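Local atomic coordinates of DUF115 domain-containing protein (Magnetospirillum magneticum AMB-1, PDB entry 5MU5), a protein that probably transfers sugar onto flagellin as a Maf-type glycosyltransferase and takes part in the formation of the bacterial flagellum. Residues I205-W209 with D606-R611; S119-M124 with L138-D142. All blocks are in the same frame, centred on the assembly; numbering follows the deposited sequence.

Both contacts lie in or against the N-terminal region, their centres about 12 Å apart, yet they act on different scales. Interaction 2 is local: it ties the strand 123-127 and its lead-in to the helix 134-142 within one beta-alpha-beta unit, and is only partly buried. Interaction 1 is buried and long-range, bringing the loop before strand 211-214 onto segment 606-611, on helix 589-609 of the C-terminal helical bundle. Direct salt bridges dominate interaction 1, whereas interaction 2 relies on methionine packing and a shared water. They touch where V206 CG2 meets F122 CB at 3.5 Å, and R79 connects them, donating to W209 O, meeting the W209 ring as cation-pi partner and salt-bridging D142.

Interaction 1 (I205-W209 with D606-R611); sequences IVVDW and DYYVKR
A buried carboxylate that receives two basic side chains can join distant parts of a chain, and D208 does so here. R611 grips it end-on: NH1 donates to D208 OD2 at 2.8 Å and NH2 to D208 OD1 at 2.9 Å, giving a bidentate salt bridge. K610 NZ adds a second, 2.8 Å from D208 OD2, and also reaches D606 OD2 at 2.6 Å and D606 O at 3.1 Å. R611 NH1 further donates to Y607 O at 2.9 Å, so both bases hold the backbone of 606-607 as well as the loop. D208 is t at chi1; K610 and R611 are both m, and R611 then runs t,t to its guanidinium. In the irregular 205-209 segment, W209 takes a positive phi of 71°. The CA atoms of V206 and D606 lie 7.0 Å apart, those of D208 and Y607 6.5 Å. Outward, V206 CG1 packs 3.7 Å from D606 CG, and W209 CB lies 3.8 Å from K610 CE, while W209 NE1 bonds to E118 O. This four-residue network joins the Maf N-terminal domain to the helical bundle; D208 OD2 and D606 OD2 lie 4.5 Å apart, and K610 between them, with R611 on D208, offsets their charges.

Interaction 2 (S119-M124 with L138-D142); sequences SGGFHM and LLEQD
In a beta-alpha-beta unit the crossover helix packs on the sheet, and helix 134-142 does so beside strand 123-127. L138 opens the helical segment: its CB lies 3.6 Å from M124 CE, and its carbonyl O, which accepts the helical bond from D142 N at 3.0 Å, is also 3.6 Å from that methyl. L139, whose CA-to-CB bond points away, swings its side chain (m,t) back so that CD2 comes to 4.4 Å from M124 SD. Both contacts depend on M124, whose CA-to-CB bond points toward the helix and whose side chain is extended through t,t and turned at chi3 to m. Q141 contributes its backbone, with O 3.4 Å from S119 CB, while its amide group turns to R211 and to A69 O. D142 closes the helix with its CA 4.2 Å from that of G120. With chi1 m, D142 OD1 lies 3.4 Å from S119 CB and 3.1 Å from G120 N, and D142 OD2 is 3.1 Å from M124 CE; the carboxylate forms salt bridges with R79 and R211. A water lies 2.6 Å from D142 O and 2.5 Å from G121 O, within hydrogen-bonding distance of both oxygens, themselves 4.1 Å apart. The lead-in is extended at S119 (-77/151) and then passes through G120 at 168/-137 and G121 at 89/141, the latter an angle pair that would jam a CB against the preceding carbonyl. Thus M124 packs its methyl against L138 and the D142 carboxylate, while water sits between acceptors that cannot bond each other and arginines balance D142.

Interaction 1 (I205-W209 with D606-R611)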
ATOM      1  N   ILE A 205     -10.024   0.195  -6.655  1.00 61.34           N
ATOM      2  CA  ILE A 205     -10.124  -1.109  -7.257  1.00 67.17           C
ATOM      3  C   ILE A 205     -10.651  -1.172  -8.707  1.00 61.04           C
ATOM      4  O   ILE A 205     -10.301  -2.098  -9.427  1.00 59.77           O
ATOM      5  CB  ILE A 205     -10.901  -2.061  -6.324  1.00 72.38           C
ATOM      6  CG1 ILE A 205     -10.343  -3.474  -6.468  1.00 77.56           C
ATOM      7  CG2 ILE A 205     -12.411  -1.968  -6.562  1.00 71.13           C
ATOM      8  CD1 ILE A 205      -8.836  -3.586  -6.298  1.00 75.86           C
ATOM      9  N   VAL A 206     -11.450  -0.196  -9.141  1.00 52.37           N
ATOM     10  CA  VAL A 206     -12.049  -0.268 -10.473  1.00 49.36           C
ATOM     11  C   VAL A 206     -11.433   0.687 -11.456  1.00 49.90           C
ATOM     12  O   VAL A 206     -12.139   1.440 -12.131  1.00 54.48           O
ATOM     13  CB  VAL A 206     -13.581  -0.065 -10.467  1.00 48.39           C
ATOM     14  CG1 VAL A 206     -14.253  -1.256  -9.806  1.00 49.71           C
ATOM     15  CG2 VAL A 206     -13.985   1.231  -9.778  1.00 48.40           C
ATOM     16  N   VAL A 207     -10.117   0.629 -11.589  1.00 47.86           N
ATOM     17  CA  VAL A 207      -9.464   1.490 -12.564  1.00 46.59           C
ATOM     18  C   VAL A 207      -9.707   1.041 -13.987  1.00 41.41           C
ATOM     19  O   VAL A 207      -9.417   1.785 -14.894  1.00 37.73           O
ATOM     20  CB  VAL A 207      -7.938   1.599 -12.360  1.00 48.91           C
ATOM     21  CG1 VAL A 207      -7.655   2.401 -11.107  1.00 52.00           C
ATOM     22  CG2 VAL A 207      -7.264   0.223 -12.340  1.00 46.63           C
ATOM     23  N   ASP A 208     -10.214  -0.173 -14.189  1.00 42.34           N
ATOM     24  CA  ASP A 208     -10.424  -0.660 -15.548  1.00 41.64           C
ATOM     25  C   ASP A 208     -11.288   0.289 -16.392  1.00 39.64           C
ATOM     26  O   ASP A 208     -12.349   0.708 -15.975  1.00 39.99           O
ATOM     27  CB  ASP A 208     -11.026  -2.058 -15.564  1.00 41.72           C
ATOM     28  CG  ASP A 208     -11.315  -2.534 -16.971  1.00 43.44           C
ATOM     29  OD1 ASP A 208     -10.367  -2.756 -17.739  1.00 44.40           O
ATOM     30  OD2 ASP A 208     -12.493  -2.668 -17.334  1.00 44.28           O
ATOM     31  N   TRP A 209     -10.797   0.613 -17.583  1.00 38.95           N
ATOM     32  CA  TRP A 209     -11.517   1.413 -18.572  1.00 36.73           C
ATOM     33  C   TRP A 209     -11.642   2.872 -18.166  1.00 37.74           C
ATOM     34  O   TRP A 209     -12.520   3.595 -18.648  1.00 38.56           O
ATOM     35  CB  TRP A 209     -12.867   0.791 -18.909  1.00 37.44           C
ATOM     36  CG  TRP A 209     -13.347   1.031 -20.328  1.00 38.82           C
ATOM     37  CD1 TRP A 209     -14.522   1.621 -20.713  1.00 39.95           C
ATOM     38  CD2 TRP A 209     -12.658   0.686 -21.540  1.00 37.41           C
ATOM     39  NE1 TRP A 209     -14.602   1.661 -22.089  1.00 40.04           N
ATOM     40  CE2 TRP A 209     -13.467   1.089 -22.613  1.00 39.10           C
ATOM     41  CE3 TRP A 209     -11.446   0.053 -21.816  1.00 37.03           C
ATOM     42  CZ2 TRP A 209     -13.097   0.884 -23.936  1.00 38.10           C
ATOM     43  CZ3 TRP A 209     -11.080  -0.140 -23.140  1.00 37.28           C
ATOM     44  CH2 TRP A 209     -11.890   0.277 -24.171  1.00 37.70           C
ATOM     45  N   ASP A 606     -16.435  -6.341 -12.373  1.00 42.80           N
ATOM     46  CA  ASP A 606     -16.481  -5.058 -13.050  1.00 43.29           C
ATOM     47  C   ASP A 606     -15.790  -5.144 -14.411  1.00 43.44           C
ATOM     48  O   ASP A 606     -16.249  -4.563 -15.400  1.00 42.11           O
ATOM     49  CB  ASP A 606     -15.836  -3.970 -12.195  1.00 42.68           C
ATOM     50  CG  ASP A 606     -15.687  -2.668 -12.946  1.00 50.38           C
ATOM     51  OD1 ASP A 606     -16.706  -1.947 -13.136  1.00 49.95           O
ATOM     52  OD2 ASP A 606     -14.536  -2.371 -13.381  1.00 54.17           O
ATOM     53  N   TYR A 607     -14.684  -5.875 -14.450  1.00 42.18           N
ATOM     54  CA  TYR A 607     -13.947  -6.066 -15.668  1.00 40.88           C
ATOM     55  C   TYR A 607     -14.821  -6.793 -16.694  1.00 40.89           C
ATOM     56  O   TYR A 607     -14.939  -6.361 -17.845  1.00 38.68           O
ATOM     57  CB  TYR A 607     -12.654  -6.856 -15.407  1.00 42.18           C
ATOM     58  CG  TYR A 607     -11.847  -7.084 -16.662  1.00 44.06           C
ATOM     59  CD1 TYR A 607     -10.904  -6.159 -17.083  1.00 45.67           C
ATOM     60  CD2 TYR A 607     -12.061  -8.206 -17.444  1.00 45.27           C
ATOM     61  CE1 TYR A 607     -10.181  -6.357 -18.253  1.00 50.54           C
ATOM     62  CE2 TYR A 607     -11.349  -8.420 -18.604  1.00 49.60           C
ATOM     63  CZ  TYR A 607     -10.402  -7.495 -19.007  1.00 52.36           C
ATOM     64  OH  TYR A 607      -9.701  -7.713 -20.177  1.00 57.93           O
ATOM     65  N   TYR A 608     -15.452  -7.880 -16.275  1.00 40.48           N
ATOM     66  CA  TYR A 608     -16.196  -8.703 -17.233  1.00 41.40           C
ATOM     67  C   TYR A 608     -17.564  -8.163 -17.654  1.00 41.18           C
ATOM     68  O   TYR A 608     -17.955  -8.357 -18.812  1.00 40.89           O
ATOM     69  CB  TYR A 608     -16.248 -10.164 -16.775  1.00 40.79           C
ATOM     70  CG  TYR A 608     -14.880 -10.833 -16.856  1.00 41.94           C
ATOM     71  CD1 TYR A 608     -14.331 -11.166 -18.085  1.00 44.38           C
ATOM     72  CD2 TYR A 608     -14.137 -11.123 -15.708  1.00 41.00           C
ATOM     73  CE1 TYR A 608     -13.088 -11.779 -18.175  1.00 46.33           C
ATOM     74  CE2 TYR A 608     -12.897 -11.723 -15.790  1.00 41.42           C
ATOM     75  CZ  TYR A 608     -12.379 -12.050 -17.026  1.00 45.84           C
ATOM     76  OH  TYR A 608     -11.149 -12.646 -17.146  1.00 49.01           O
ATOM     77  N   VAL A 609     -18.286  -7.470 -16.764  1.00 39.67           N
ATOM     78  CA  VAL A 609     -19.597  -6.933 -17.169  1.00 43.11           C
ATOM     79  C   VAL A 609     -19.532  -5.900 -18.300  1.00 43.11           C
ATOM     80  O   VAL A 609     -20.464  -5.802 -19.099  1.00 43.68           O
ATOM     81  CB  VAL A 609     -20.417  -6.279 -16.031  1.00 46.72           C
ATOM     82  CG1 VAL A 609     -20.875  -7.314 -15.059  1.00 51.35           C
ATOM     83  CG2 VAL A 609     -19.643  -5.179 -15.336  1.00 47.25           C
ATOM     84  N   LYS A 610     -18.474  -5.098 -18.337  1.00 40.53           N
ATOM     85  CA  LYS A 610     -18.285  -4.151 -19.429  1.00 43.41           C
ATOM     86  C   LYS A 610     -18.003  -4.834 -20.775  1.00 41.22           C
ATOM     87  O   LYS A 610     -18.088  -4.201 -21.796  1.00 40.74           O
ATOM     88  CB  LYS A 610     -17.054  -3.288 -19.187  1.00 44.66           C
ATOM     89  CG  LYS A 610     -17.082  -2.363 -18.010  1.00 43.75           C
ATOM     90  CD  LYS A 610     -15.835  -1.508 -18.122  1.00 43.82           C
ATOM     91  CE  LYS A 610     -15.491  -0.889 -16.793  1.00 45.47           C
ATOM     92  NZ  LYS A 610     -14.825  -1.883 -15.909  1.00 46.08           N
ATOM     93  N   ARG A 611     -17.601  -6.094 -20.745  1.00 39.85           N
ATOM     94  CA  ARG A 611     -17.138  -6.804 -21.931  1.00 41.51           C
ATOM     95  C   ARG A 611     -18.060  -7.941 -22.343  1.00 43.56           C
ATOM     96  O   ARG A 611     -17.824  -8.612 -23.344  1.00 43.23           O
ATOM     97  CB  ARG A 611     -15.731  -7.344 -21.652  1.00 40.30           C
ATOM     98  CG  ARG A 611     -14.686  -6.239 -21.547  1.00 37.84           C
ATOM     99  CD  ARG A 611     -13.336  -6.770 -21.104  1.00 37.57           C
ATOM    100  NE  ARG A 611     -12.301  -5.727 -21.090  1.00 35.78           N
ATOM    101  CZ  ARG A 611     -12.203  -4.761 -20.175  1.00 35.45           C
ATOM    102  NH1 ARG A 611     -13.066  -4.653 -19.164  1.00 33.91           N
ATOM    103  NH2 ARG A 611     -11.213  -3.898 -20.251  1.00 36.65           N
TER

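Interaction 2 (S119-M124 with L138-D142)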
ATOM      1  N   SER A 119     -18.867   3.010 -23.850  1.00 64.73           N
ATOM      2  CA  SER A 119     -18.145   4.033 -23.097  1.00 63.45           C
ATOM      3  C   SER A 119     -18.560   3.861 -21.649  1.00 62.20           C
ATOM      4  O   SER A 119     -19.674   3.421 -21.379  1.00 69.93           O
ATOM      5  CB  SER A 119     -18.502   5.448 -23.564  1.00 63.94           C
ATOM      6  OG  SER A 119     -17.768   5.798 -24.717  1.00 69.53           O
ATOM      7  N   GLY A 120     -17.682   4.213 -20.722  1.00 54.14           N
ATOM      8  CA  GLY A 120     -18.001   4.091 -19.304  1.00 51.17           C
ATOM      9  C   GLY A 120     -16.783   4.264 -18.414  1.00 49.01           C
ATOM     10  O   GLY A 120     -15.961   5.154 -18.644  1.00 48.55           O
ATOM     11  N   GLY A 121     -16.657   3.413 -17.403  1.00 46.18           N
ATOM     12  CA  GLY A 121     -15.548   3.495 -16.455  1.00 43.71           C
ATOM     13  C   GLY A 121     -15.870   4.403 -15.276  1.00 43.44           C
ATOM     14  O   GLY A 121     -16.512   5.468 -15.433  1.00 42.74           O
ATOM     15  N   PHE A 122     -15.423   3.976 -14.096  1.00 39.30           N
ATOM     16  CA  PHE A 122     -15.698   4.674 -12.857  1.00 39.42           C
ATOM     17  C   PHE A 122     -14.973   6.000 -12.803  1.00 39.79           C
ATOM     18  O   PHE A 122     -15.578   7.015 -12.463  1.00 40.29           O
ATOM     19  CB  PHE A 122     -15.264   3.826 -11.671  1.00 38.74           C
ATOM     20  CG  PHE A 122     -15.681   4.379 -10.345  1.00 37.87           C
ATOM     21  CD1 PHE A 122     -14.952   5.384  -9.738  1.00 39.94           C
ATOM     22  CD2 PHE A 122     -16.793   3.879  -9.696  1.00 39.10           C
ATOM     23  CE1 PHE A 122     -15.329   5.906  -8.509  1.00 41.20           C
ATOM     24  CE2 PHE A 122     -17.172   4.378  -8.463  1.00 41.09           C
ATOM     25  CZ  PHE A 122     -16.447   5.403  -7.871  1.00 41.51           C
ATOM     26  N   HIS A 123     -13.683   5.974 -13.159  1.00 39.15           N
ATOM     27  CA  HIS A 123     -12.809   7.137 -13.067  1.00 36.14           C
ATOM     28  C   HIS A 123     -12.560   7.777 -14.407  1.00 37.39           C
ATOM     29  O   HIS A 123     -12.525   7.113 -15.441  1.00 40.26           O
ATOM     30  CB  HIS A 123     -11.457   6.730 -12.504  1.00 35.71           C
ATOM     31  CG  HIS A 123     -11.511   6.187 -11.112  1.00 34.71           C
ATOM     32  ND1 HIS A 123     -11.612   7.010 -10.015  1.00 35.39           N
ATOM     33  CD2 HIS A 123     -11.429   4.924 -10.629  1.00 34.20           C
ATOM     34  CE1 HIS A 123     -11.594   6.282  -8.913  1.00 36.89           C
ATOM     35  NE2 HIS A 123     -11.497   5.009  -9.260  1.00 35.33           N
ATOM     36  N   MET A 124     -12.392   9.086 -14.377  1.00 38.01           N
ATOM     37  CA  MET A 124     -11.979   9.858 -15.535  1.00 41.93           C
ATOM     38  C   MET A 124     -10.817  10.721 -15.109  1.00 40.22           C
ATOM     39  O   MET A 124     -10.908  11.429 -14.096  1.00 39.21           O
ATOM     40  CB  MET A 124     -13.079  10.779 -15.999  1.00 46.56           C
ATOM     41  CG  MET A 124     -12.566  11.805 -16.985  1.00 54.15           C
ATOM     42  SD  MET A 124     -13.899  12.515 -17.929  1.00 69.23           S
ATOM     43  CE  MET A 124     -14.319  11.077 -18.932  1.00 68.57           C
ATOM     44  N   LEU A 138     -16.805  14.617 -22.606  1.00 44.17           N
ATOM     45  CA  LEU A 138     -16.272  13.447 -21.895  1.00 45.40           C
ATOM     46  C   LEU A 138     -17.242  12.966 -20.803  1.00 44.10           C
ATOM     47  O   LEU A 138     -17.425  11.774 -20.603  1.00 42.29           O
ATOM     48  CB  LEU A 138     -14.899  13.772 -21.269  1.00 45.56           C
ATOM     49  CG  LEU A 138     -13.737  14.164 -22.199  1.00 46.70           C
ATOM     50  CD1 LEU A 138     -12.524  14.665 -21.406  1.00 47.98           C
ATOM     51  CD2 LEU A 138     -13.333  12.987 -23.050  1.00 46.98           C
ATOM     52  N   LEU A 139     -17.879  13.909 -20.120  1.00 45.50           N
ATOM     53  CA  LEU A 139     -18.835  13.587 -19.061  1.00 46.03           C
ATOM     54  C   LEU A 139     -20.063  12.896 -19.599  1.00 46.86           C
ATOM     55  O   LEU A 139     -20.520  11.903 -19.031  1.00 44.17           O
ATOM     56  CB  LEU A 139     -19.237  14.853 -18.297  1.00 46.34           C
ATOM     57  CG  LEU A 139     -18.056  15.482 -17.543  1.00 47.69           C
ATOM     58  CD1 LEU A 139     -18.443  16.835 -16.956  1.00 49.45           C
ATOM     59  CD2 LEU A 139     -17.497  14.557 -16.469  1.00 46.67           C
ATOM     60  N   GLU A 140     -20.579  13.405 -20.712  1.00 49.55           N
ATOM     61  CA  GLU A 140     -21.743  12.806 -21.361  1.00 55.34           C
ATOM     62  C   GLU A 140     -21.444  11.390 -21.877  1.00 53.64           C
ATOM     63  O   GLU A 140     -22.293  10.518 -21.807  1.00 51.99           O
ATOM     64  CB  GLU A 140     -22.239  13.715 -22.502  1.00 61.80           C
ATOM     65  CG  GLU A 140     -23.622  13.359 -23.037  1.00 69.63           C
ATOM     66  CD  GLU A 140     -23.631  12.129 -23.937  1.00 78.08           C
ATOM     67  OE1 GLU A 140     -22.653  11.903 -24.696  1.00 84.17           O
ATOM     68  OE2 GLU A 140     -24.631  11.382 -23.890  1.00 87.09           O
ATOM     69  N   GLN A 141     -20.232  11.162 -22.378  1.00 52.70           N
ATOM     70  CA  GLN A 141     -19.858   9.853 -22.891  1.00 49.85           C
ATOM     71  C   GLN A 141     -19.721   8.819 -21.782  1.00 49.66           C
ATOM     72  O   GLN A 141     -20.302   7.746 -21.858  1.00 49.99           O
ATOM     73  CB  GLN A 141     -18.538   9.934 -23.664  1.00 50.25           C
ATOM     74  CG  GLN A 141     -18.607  10.716 -24.979  1.00 49.72           C
ATOM     75  CD  GLN A 141     -17.230  11.002 -25.558  1.00 48.96           C
ATOM     76  OE1 GLN A 141     -16.247  11.051 -24.830  1.00 48.66           O
ATOM     77  NE2 GLN A 141     -17.154  11.195 -26.864  1.00 50.42           N
ATOM     78  N   ASP A 142     -18.967   9.152 -20.742  1.00 50.29           N
ATOM     79  CA  ASP A 142     -18.607   8.179 -19.709  1.00 50.18           C
ATOM     80  C   ASP A 142     -19.392   8.229 -18.407  1.00 49.18           C
ATOM     81  O   ASP A 142     -19.441   7.232 -17.691  1.00 47.10           O
ATOM     82  CB  ASP A 142     -17.124   8.328 -19.377  1.00 52.79           C
ATOM     83  CG  ASP A 142     -16.224   7.988 -20.552  1.00 54.95           C
ATOM     84  OD1 ASP A 142     -16.501   7.001 -21.267  1.00 61.79           O
ATOM     85  OD2 ASP A 142     -15.231   8.699 -20.760  1.00 57.01           O
TER
HETATM   86  O   HOH W   1     -18.940   5.343 -15.964  1.00 47.21           O